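PDB 5XOM: glycosaminoglycan xylosylkinase from Hydra vulgaris, which probably transfers phosphate from ATP to a xylose of the glycosaminoglycan linkage region, acting as a Fam20-family kinase of the secretory pathway. Local coordinates for residues A[128-133]-A[297-302]; A[118-123]-A[302-307]; A[80-85]-A[98-103]. One frame throughout, in Å; residues are numbered along the deposited sequence.

Overall arrangement
The three contacts illustrate how a kinase-like fold uses both local and distant pairing. Along the chain, interaction 3 closes first: it is the hairpin of strand 82-86, an outermost strand of the five-stranded antiparallel sheet in this chain, with strand 96-100 next to it. Interactions 1 and 2 follow, interaction 1 nested inside the loop that interaction 2 closes. Both join the connection between strand 106-112 and helix 132-144 to the loop running from strand 289-292 to helix 313-318. They share Gly302, and their centres lie about 11 Å apart. Interaction 3 is centred about 25 Å from interaction 1 and about 35 Å from interaction 2, so the hairpin's local order is separate from this double tie between sequence-distant loops.

Interaction 1: residues A[128-133]-A[297-302]; sequences GYDRHN and NAKSFG
Asp130 and Ala298 bring the two backbones to a CA-CA distance of 4.9 Å, and just beyond them Arg131 N donates to Ala298 O over 2.9 Å, with Arg131 at the N-cap position of helix 132-144. The arginine then folds back on the same loop. Its chain is bent at chi2 (69°) and chi3 (81°), and the guanidinium lies beside the 299-302 backbone. There NE and NH2 grip a single oxygen, Ser300 O, side-on; the NE bond is 3.1 Å long and the NH2 bond 3.2 Å. The oxygen lies close to the guanidinium plane, while both nitrogens reach it from the same face of the carbonyl. Ala298 O and Lys299 CA sit over one guanidinium face, toward its rim. NH1 turns back to its own segment and meets Tyr129 O at 2.7 Å, and it also bonds Glu127 O.

Lys299, the centre of an inverse gamma turn, crosses the arginine obliquely. Its CD touches Gly128 O at 3.4 Å, whereas its NZ pairs with Asp277 and Tyr126 O. Ala298 points its CB at the carboxylate of Asp130, 3.5 Å from CG; the charge of that carboxylate is matched by Lys111. One water links Asn133 ND2 to Phe301 O.

The start of 297-302 probably corresponds to the end of the DFG motif of canonical kinases, and here the segment is tied to the start of the helix that packs against it. Ala298 O takes the Arg131 backbone N, while the guanidinium bonds Ser300 O, Tyr129 O and Glu127 O. These neutral backbone oxygens restrain the rotation of the guanidinium and tie it to the 299-301 backbone; its charge would tend to polarise the three carbonyls.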
loop_
_atom_site.group_PDB
_atom_site.type_symbol
_atom_site.label_atom_id
_atom_site.label_comp_id
_atom_site.label_asym_id
_atom_site.label_seq_id
_atom_site.Cartn_x
_atom_site.Cartn_y
_atom_site.Cartn_z
ATOM N N GLY A 128 -19.844 21.610 -24.533
ATOM C CA GLY A 128 -18.828 22.451 -23.921
ATOM C C GLY A 128 -17.415 21.887 -24.009
ATOM O O GLY A 128 -17.150 20.823 -24.575
ATOM N N TYR A 129 -16.494 22.651 -23.422
ATOM C CA TYR A 129 -15.092 22.275 -23.313
ATOM C C TYR A 129 -14.886 21.259 -22.200
ATOM O O TYR A 129 -15.705 21.122 -21.288
ATOM C CB TYR A 129 -14.213 23.483 -22.999
ATOM C CG TYR A 129 -14.439 24.678 -23.889
ATOM C CD1 TYR A 129 -14.408 24.559 -25.261
ATOM C CD2 TYR A 129 -14.693 25.920 -23.354
ATOM C CE1 TYR A 129 -14.613 25.651 -26.073
ATOM C CE2 TYR A 129 -14.905 27.015 -24.166
ATOM C CZ TYR A 129 -14.865 26.874 -25.523
ATOM O OH TYR A 129 -15.072 27.963 -26.337
ATOM N N ASP A 130 -13.751 20.565 -22.272
ATOM C CA ASP A 130 -13.297 19.746 -21.154
ATOM C C ASP A 130 -13.151 20.600 -19.897
ATOM O O ASP A 130 -12.570 21.689 -19.942
ATOM C CB ASP A 130 -11.945 19.118 -21.509
ATOM C CG ASP A 130 -12.079 17.856 -22.336
ATOM O OD1 ASP A 130 -13.207 17.570 -22.783
ATOM O OD2 ASP A 130 -11.051 17.182 -22.584
ATOM N N ARG A 131 -13.674 20.101 -18.772
ATOM C CA ARG A 131 -13.516 20.757 -17.470
ATOM C C ARG A 131 -12.329 20.139 -16.741
ATOM O O ARG A 131 -12.347 18.949 -16.402
ATOM C CB ARG A 131 -14.770 20.637 -16.603
ATOM C CG ARG A 131 -15.873 21.653 -16.907
ATOM C CD ARG A 131 -16.524 21.404 -18.248
ATOM N NE ARG A 131 -17.508 20.346 -18.141
ATOM C CZ ARG A 131 -18.240 19.907 -19.148
ATOM N NH1 ARG A 131 -18.134 20.426 -20.369
ATOM N NH2 ARG A 131 -19.110 18.928 -18.942
ATOM N N HIS A 132 -11.307 20.953 -16.487
ATOM C CA HIS A 132 -10.106 20.461 -15.820
ATOM C C HIS A 132 -10.418 19.948 -14.419
ATOM O O HIS A 132 -9.836 18.956 -13.971
ATOM C CB HIS A 132 -9.058 21.566 -15.756
ATOM C CG HIS A 132 -9.358 22.612 -14.728
ATOM N ND1 HIS A 132 -10.511 23.369 -14.751
ATOM C CD2 HIS A 132 -8.672 23.010 -13.629
ATOM C CE1 HIS A 132 -10.514 24.200 -13.725
ATOM N NE2 HIS A 132 -9.409 24.004 -13.028
ATOM N N ASN A 133 -11.305 20.634 -13.698
ATOM C CA ASN A 133 -11.610 20.224 -12.334
ATOM C C ASN A 133 -12.410 18.938 -12.309
ATOM O O ASN A 133 -12.380 18.222 -11.304
ATOM C CB ASN A 133 -12.369 21.333 -11.594
ATOM C CG ASN A 133 -13.725 21.625 -12.219
ATOM O OD1 ASN A 133 -13.836 21.798 -13.436
ATOM N ND2 ASN A 133 -14.767 21.661 -11.388
ATOM N N ASN A 297 -12.183 11.868 -18.549
ATOM C CA ASN A 297 -13.450 12.016 -17.846
ATOM C C ASN A 297 -13.866 13.476 -17.715
ATOM O O ASN A 297 -14.685 13.806 -16.850
ATOM C CB ASN A 297 -13.365 11.361 -16.466
ATOM C CG ASN A 297 -12.801 9.954 -16.522
ATOM O OD1 ASN A 297 -13.249 9.127 -17.313
ATOM N ND2 ASN A 297 -11.805 9.675 -15.675
ATOM N N ALA A 298 -13.315 14.358 -18.556
ATOM C CA ALA A 298 -13.411 15.799 -18.336
ATOM C C ALA A 298 -14.731 16.410 -18.785
ATOM O O ALA A 298 -15.037 17.540 -18.380
ATOM C CB ALA A 298 -12.274 16.525 -19.052
ATOM N N LYS A 299 -15.529 15.713 -19.589
ATOM C CA LYS A 299 -16.799 16.290 -20.021
ATOM C C LYS A 299 -17.892 15.878 -19.041
ATOM O O LYS A 299 -18.870 15.198 -19.352
ATOM C CB LYS A 299 -17.124 15.873 -21.450
ATOM C CG LYS A 299 -18.075 16.849 -22.131
ATOM C CD LYS A 299 -17.323 17.926 -22.896
ATOM C CE LYS A 299 -16.697 17.355 -24.146
ATOM N NZ LYS A 299 -17.766 16.862 -25.057
ATOM N N SER A 300 -17.702 16.357 -17.819
ATOM C CA SER A 300 -18.555 15.991 -16.705
ATOM C C SER A 300 -18.650 17.192 -15.776
ATOM O O SER A 300 -17.985 18.217 -15.979
ATOM C CB SER A 300 -18.018 14.728 -16.010
ATOM O OG SER A 300 -16.688 14.913 -15.568
ATOM N N PHE A 301 -19.500 17.059 -14.757
ATOM C CA PHE A 301 -19.785 18.145 -13.816
ATOM C C PHE A 301 -20.057 19.457 -14.556
ATOM O O PHE A 301 -19.531 20.518 -14.209
ATOM C CB PHE A 301 -18.656 18.301 -12.793
ATOM C CG PHE A 301 -18.465 17.081 -11.917
ATOM C CD1 PHE A 301 -19.352 16.806 -10.878
ATOM C CD2 PHE A 301 -17.394 16.220 -12.120
ATOM C CE1 PHE A 301 -19.182 15.685 -10.069
ATOM C CE2 PHE A 301 -17.213 15.094 -11.314
ATOM C CZ PHE A 301 -18.113 14.825 -10.289
ATOM N N GLY A 302 -20.888 19.376 -15.595
ATOM C CA GLY A 302 -21.307 20.550 -16.333
ATOM C C GLY A 302 -22.575 21.176 -15.782
ATOM O O GLY A 302 -22.749 22.391 -15.887
HETATM O O HOH W 1 -17.646 22.155 -12.460
#

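Interaction 2: residues A[118-123]-A[302-307]; sequences NKIILG and GNPFVD
Ile121 and Gly302 meet with their CA atoms 4.9 Å apart, where the touching parts, 119-122 and 302-305, run at 78° to one another; a single backbone bond joins them, from Ile121 N to Gly302 O, 2.8 Å long with an N-H...O angle of 159°. The Ile121 side chain packs on the glycine backbone and closes over this same carbonyl, its CB lying 3.4 Å from Gly302 O, and its CG1 reaches the glycine CA.

Ile120 uses two branches, of which only CD1 makes apolar contacts. CG2 is a methyl resting against the polar amide of Asn303, 3.7 Å from ND2. CD1, bent round at chi2 (-47°), reaches Pro304 CD at 3.6 Å and Phe305 CE2 at 3.8 Å, and the isoleucine crosses both side chains at about a right angle. The aromatic ring is itself backed by the proline, with Pro304 CG over the centre of one face. Leu122 CD2 also touches Asn303 ND2, more loosely.

Asn303 OD1 accepts from Phe305 N at 2.7 Å, an Asx turn, which braces the 303-305 backbone next to the Pro304 and Phe305 groups that Ile120 touches. Beyond the contact, Pro304 and Phe305 pack on helix 358-382, while Ile121 packs on Tyr115 and Glu127. Chemically this is a surface contact in which one backbone bond ties the loops together, an internal turn braces one of them, and apolar branches fill in around both.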
loop_
_atom_site.group_PDB
_atom_site.type_symbol
_atom_site.label_atom_id
_atom_site.label_comp_id
_atom_site.label_asym_id
_atom_site.label_seq_id
_atom_site.Cartn_x
_atom_site.Cartn_y
_atom_site.Cartn_z
ATOM N N ASN A 118 -18.648 27.600 -10.941
ATOM C CA ASN A 118 -20.097 27.608 -10.830
ATOM C C ASN A 118 -20.800 27.751 -12.173
ATOM O O ASN A 118 -22.008 28.005 -12.200
ATOM C CB ASN A 118 -20.542 28.705 -9.866
ATOM C CG ASN A 118 -20.199 30.087 -10.362
ATOM O OD1 ASN A 118 -19.407 30.250 -11.289
ATOM N ND2 ASN A 118 -20.805 31.095 -9.756
ATOM N N LYS A 119 -20.082 27.591 -13.282
ATOM C CA LYS A 119 -20.729 27.628 -14.587
ATOM C C LYS A 119 -21.741 26.496 -14.724
ATOM O O LYS A 119 -21.444 25.342 -14.407
ATOM C CB LYS A 119 -19.687 27.514 -15.703
ATOM C CG LYS A 119 -20.278 27.633 -17.105
ATOM C CD LYS A 119 -20.867 29.019 -17.311
ATOM C CE LYS A 119 -20.983 29.405 -18.782
ATOM N NZ LYS A 119 -22.183 28.841 -19.446
ATOM N N ILE A 120 -22.927 26.830 -15.229
ATOM C CA ILE A 120 -23.957 25.851 -15.554
ATOM C C ILE A 120 -23.901 25.668 -17.066
ATOM O O ILE A 120 -24.118 26.623 -17.818
ATOM C CB ILE A 120 -25.354 26.328 -15.122
ATOM C CG1 ILE A 120 -25.423 26.672 -13.630
ATOM C CG2 ILE A 120 -26.384 25.262 -15.415
ATOM C CD1 ILE A 120 -24.824 25.652 -12.701
ATOM N N ILE A 121 -23.645 24.446 -17.519
ATOM C CA ILE A 121 -23.501 24.134 -18.940
ATOM C C ILE A 121 -24.839 23.606 -19.438
ATOM O O ILE A 121 -25.265 22.517 -19.046
ATOM C CB ILE A 121 -22.390 23.106 -19.193
ATOM C CG1 ILE A 121 -21.041 23.583 -18.658
ATOM C CG2 ILE A 121 -22.281 22.818 -20.678
ATOM C CD1 ILE A 121 -20.495 24.772 -19.376
ATOM N N LEU A 122 -25.528 24.365 -20.285
ATOM C CA LEU A 122 -26.774 23.876 -20.850
ATOM C C LEU A 122 -26.525 23.308 -22.241
ATOM O O LEU A 122 -25.386 23.167 -22.688
ATOM C CB LEU A 122 -27.814 25.000 -20.891
ATOM C CG LEU A 122 -28.291 25.593 -19.562
ATOM C CD1 LEU A 122 -29.188 26.821 -19.764
ATOM C CD2 LEU A 122 -29.021 24.532 -18.768
ATOM N N GLY A 123 -27.602 23.034 -22.959
ATOM C CA GLY A 123 -27.519 22.362 -24.242
ATOM C C GLY A 123 -27.508 20.847 -24.139
ATOM O O GLY A 123 -27.995 20.241 -23.177
ATOM N N GLY A 302 -20.888 19.376 -15.595
ATOM C CA GLY A 302 -21.307 20.550 -16.333
ATOM C C GLY A 302 -22.575 21.176 -15.782
ATOM O O GLY A 302 -22.749 22.391 -15.887
ATOM N N ASN A 303 -23.459 20.374 -15.166
ATOM C CA ASN A 303 -24.704 20.914 -14.626
ATOM C C ASN A 303 -25.105 20.115 -13.391
ATOM O O ASN A 303 -25.451 18.935 -13.488
ATOM C CB ASN A 303 -25.828 20.911 -15.668
ATOM C CG ASN A 303 -27.144 21.500 -15.133
ATOM O OD1 ASN A 303 -27.387 21.588 -13.921
ATOM N ND2 ASN A 303 -27.945 22.014 -16.053
ATOM N N PRO A 304 -25.082 20.731 -12.209
ATOM C CA PRO A 304 -25.375 19.994 -10.973
ATOM C C PRO A 304 -26.857 19.757 -10.736
ATOM O O PRO A 304 -27.208 19.100 -9.749
ATOM C CB PRO A 304 -24.803 20.923 -9.896
ATOM C CG PRO A 304 -25.019 22.296 -10.478
ATOM C CD PRO A 304 -24.803 22.159 -11.957
ATOM N N PHE A 305 -27.734 20.297 -11.583
ATOM C CA PHE A 305 -29.171 20.220 -11.356
ATOM C C PHE A 305 -29.859 19.191 -12.239
ATOM O O PHE A 305 -31.043 18.909 -12.030
ATOM C CB PHE A 305 -29.827 21.598 -11.556
ATOM C CG PHE A 305 -29.133 22.706 -10.811
ATOM C CD1 PHE A 305 -29.016 22.666 -9.436
ATOM C CD2 PHE A 305 -28.640 23.817 -11.490
ATOM C CE1 PHE A 305 -28.368 23.690 -8.743
ATOM C CE2 PHE A 305 -28.012 24.850 -10.808
ATOM C CZ PHE A 305 -27.874 24.785 -9.428
ATOM N N VAL A 306 -29.155 18.632 -13.220
ATOM C CA VAL A 306 -29.738 17.710 -14.187
ATOM C C VAL A 306 -29.039 16.366 -14.045
ATOM O O VAL A 306 -27.807 16.297 -13.967
ATOM C CB VAL A 306 -29.602 18.239 -15.627
ATOM C CG1 VAL A 306 -30.125 17.223 -16.639
ATOM C CG2 VAL A 306 -30.323 19.583 -15.779
ATOM N N ASP A 307 -29.835 15.303 -14.010
ATOM C CA ASP A 307 -29.337 13.930 -13.987
ATOM C C ASP A 307 -29.784 13.260 -15.276
ATOM O O ASP A 307 -30.987 13.040 -15.479
ATOM C CB ASP A 307 -29.848 13.193 -12.755
ATOM C CG ASP A 307 -29.762 14.044 -11.481
ATOM O OD1 ASP A 307 -30.708 14.030 -10.663
ATOM O OD2 ASP A 307 -28.740 14.745 -11.304
#

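Interaction 3: residues A[80-85]-A[98-103]; sequences AKITQA and FSLDGP
Thr83 and Ser99 hold the centre of this antiparallel hairpin. Ser99 O accepts twice from the threonine: from N at 2.8 Å, and from OG1 at 3.2 Å, well above the carbonyl plane. The hydroxyl can do this because it sits between the backbone N and carbonyl carbon (chi1 65°), and CG2 touches Asp101 CB at 3.7 Å, the two side chains crossing at about a right angle. Ser99 N donates in turn to Gln84 O at 3.0 Å. Thr83 and Gln84 thus both face Ser99, a beta bulge between the non-hydrogen-bonded pairs Ile82-Leu100 and Ala85-Phe98. Past the strand ends, Asp101 N donates to Lys81 O over 2.9 Å, and Asp101 OD1 receives Gly102 N.

Other polar groups find partners further off: Ser99 OG bonds Asn107, Ala80 O bonds Arg156, Asp101 O bonds Trp50, and the Ala85 backbone bonds Val167 and Ala169. The bulge leaves Ile82, Ala85, Phe98 and Leu100 on one face. There Ile82 CD1 lies 3.5 Å from Phe98 CD2, CG1 meets Leu100 CD2, and Ala85 CB approaches the ring at CD1.

Strand 96-100 is bonded on its other side to strand 106-112, Phe98 with Val108 and Leu100 with Gln106, and Phe98 stacks on Phe110; the apolar face is covered by strand 153-159 through Ile158 and by helix 160-164 through Val164, while helix 67-79 leads directly into the hairpin.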
loop_
_atom_site.group_PDB
_atom_site.type_symbol
_atom_site.label_atom_id
_atom_site.label_comp_id
_atom_site.label_asym_id
_atom_site.label_seq_id
_atom_site.Cartn_x
_atom_site.Cartn_y
_atom_site.Cartn_z
ATOM N N ALA A 80 7.121 18.350 -10.264
ATOM C CA ALA A 80 8.156 18.026 -11.240
ATOM C C ALA A 80 8.355 19.151 -12.251
ATOM O O ALA A 80 7.399 19.789 -12.700
ATOM C CB ALA A 80 7.809 16.731 -11.976
ATOM N N LYS A 81 9.617 19.387 -12.600
ATOM C CA LYS A 81 9.962 20.364 -13.624
ATOM C C LYS A 81 9.485 19.906 -14.998
ATOM O O LYS A 81 9.616 18.735 -15.363
ATOM C CB LYS A 81 11.478 20.586 -13.642
ATOM C CG LYS A 81 11.974 21.525 -14.735
ATOM C CD LYS A 81 13.486 21.719 -14.661
ATOM C CE LYS A 81 13.972 22.692 -15.727
ATOM N NZ LYS A 81 13.790 22.155 -17.106
ATOM N N ILE A 82 8.940 20.843 -15.766
ATOM C CA ILE A 82 8.507 20.579 -17.134
ATOM C C ILE A 82 9.702 20.759 -18.064
ATOM O O ILE A 82 10.284 21.847 -18.140
ATOM C CB ILE A 82 7.352 21.508 -17.533
ATOM C CG1 ILE A 82 6.132 21.244 -16.645
ATOM C CG2 ILE A 82 7.008 21.342 -19.015
ATOM C CD1 ILE A 82 5.034 22.284 -16.800
ATOM N N THR A 83 10.056 19.702 -18.796
ATOM C CA THR A 83 11.205 19.770 -19.688
ATOM C C THR A 83 10.829 19.936 -21.150
ATOM O O THR A 83 11.665 20.394 -21.933
ATOM C CB THR A 83 12.085 18.519 -19.533
ATOM O OG1 THR A 83 11.359 17.362 -19.958
ATOM C CG2 THR A 83 12.514 18.340 -18.086
ATOM N N GLN A 84 9.598 19.598 -21.534
ATOM C CA GLN A 84 9.118 19.796 -22.897
ATOM C C GLN A 84 7.625 20.080 -22.842
ATOM O O GLN A 84 6.939 19.659 -21.908
ATOM C CB GLN A 84 9.354 18.572 -23.799
ATOM C CG GLN A 84 10.743 17.960 -23.746
ATOM C CD GLN A 84 11.792 18.833 -24.403
ATOM O OE1 GLN A 84 11.468 19.775 -25.131
ATOM N NE2 GLN A 84 13.059 18.536 -24.136
ATOM N N ALA A 85 7.126 20.783 -23.858
ATOM C CA ALA A 85 5.700 21.054 -23.972
ATOM C C ALA A 85 5.315 21.125 -25.443
ATOM O O ALA A 85 6.023 21.741 -26.242
ATOM C CB ALA A 85 5.316 22.362 -23.265
ATOM N N PHE A 98 2.876 17.731 -21.547
ATOM C CA PHE A 98 4.091 18.106 -20.834
ATOM C C PHE A 98 4.949 16.877 -20.565
ATOM O O PHE A 98 4.438 15.815 -20.200
ATOM C CB PHE A 98 3.782 18.776 -19.490
ATOM C CG PHE A 98 3.074 20.100 -19.605
ATOM C CD1 PHE A 98 3.070 20.814 -20.789
ATOM C CD2 PHE A 98 2.423 20.637 -18.498
ATOM C CE1 PHE A 98 2.422 22.044 -20.877
ATOM C CE2 PHE A 98 1.776 21.863 -18.579
ATOM C CZ PHE A 98 1.776 22.564 -19.766
ATOM N N SER A 99 6.257 17.024 -20.731
ATOM C CA SER A 99 7.227 16.035 -20.288
ATOM C C SER A 99 7.760 16.466 -18.928
ATOM O O SER A 99 8.330 17.551 -18.810
ATOM C CB SER A 99 8.367 15.905 -21.288
ATOM O OG SER A 99 7.879 15.346 -22.489
ATOM N N LEU A 100 7.563 15.631 -17.907
ATOM C CA LEU A 100 8.071 15.938 -16.581
ATOM C C LEU A 100 9.400 15.236 -16.326
ATOM O O LEU A 100 9.618 14.089 -16.743
ATOM C CB LEU A 100 7.075 15.552 -15.485
ATOM C CG LEU A 100 5.656 16.075 -15.702
ATOM C CD1 LEU A 100 4.724 15.494 -14.650
ATOM C CD2 LEU A 100 5.636 17.612 -15.730
ATOM N N ASP A 101 10.282 15.936 -15.616
ATOM C CA ASP A 101 11.643 15.486 -15.380
ATOM C C ASP A 101 11.658 14.304 -14.417
ATOM O O ASP A 101 10.715 14.074 -13.651
ATOM C CB ASP A 101 12.486 16.636 -14.836
ATOM C CG ASP A 101 13.962 16.479 -15.143
ATOM O OD1 ASP A 101 14.329 15.519 -15.850
ATOM O OD2 ASP A 101 14.753 17.338 -14.694
ATOM N N GLY A 102 12.758 13.561 -14.459
ATOM C CA GLY A 102 12.987 12.435 -13.582
ATOM C C GLY A 102 14.113 11.576 -14.125
ATOM O O GLY A 102 14.682 11.872 -15.182
ATOM N N PRO A 103 14.474 10.504 -13.410
ATOM C CA PRO A 103 15.451 9.556 -13.978
ATOM C C PRO A 103 15.027 9.069 -15.349
ATOM O O PRO A 103 15.861 8.898 -16.244
ATOM C CB PRO A 103 15.478 8.418 -12.948
ATOM C CG PRO A 103 14.993 9.043 -11.675
ATOM C CD PRO A 103 13.980 10.073 -12.093
#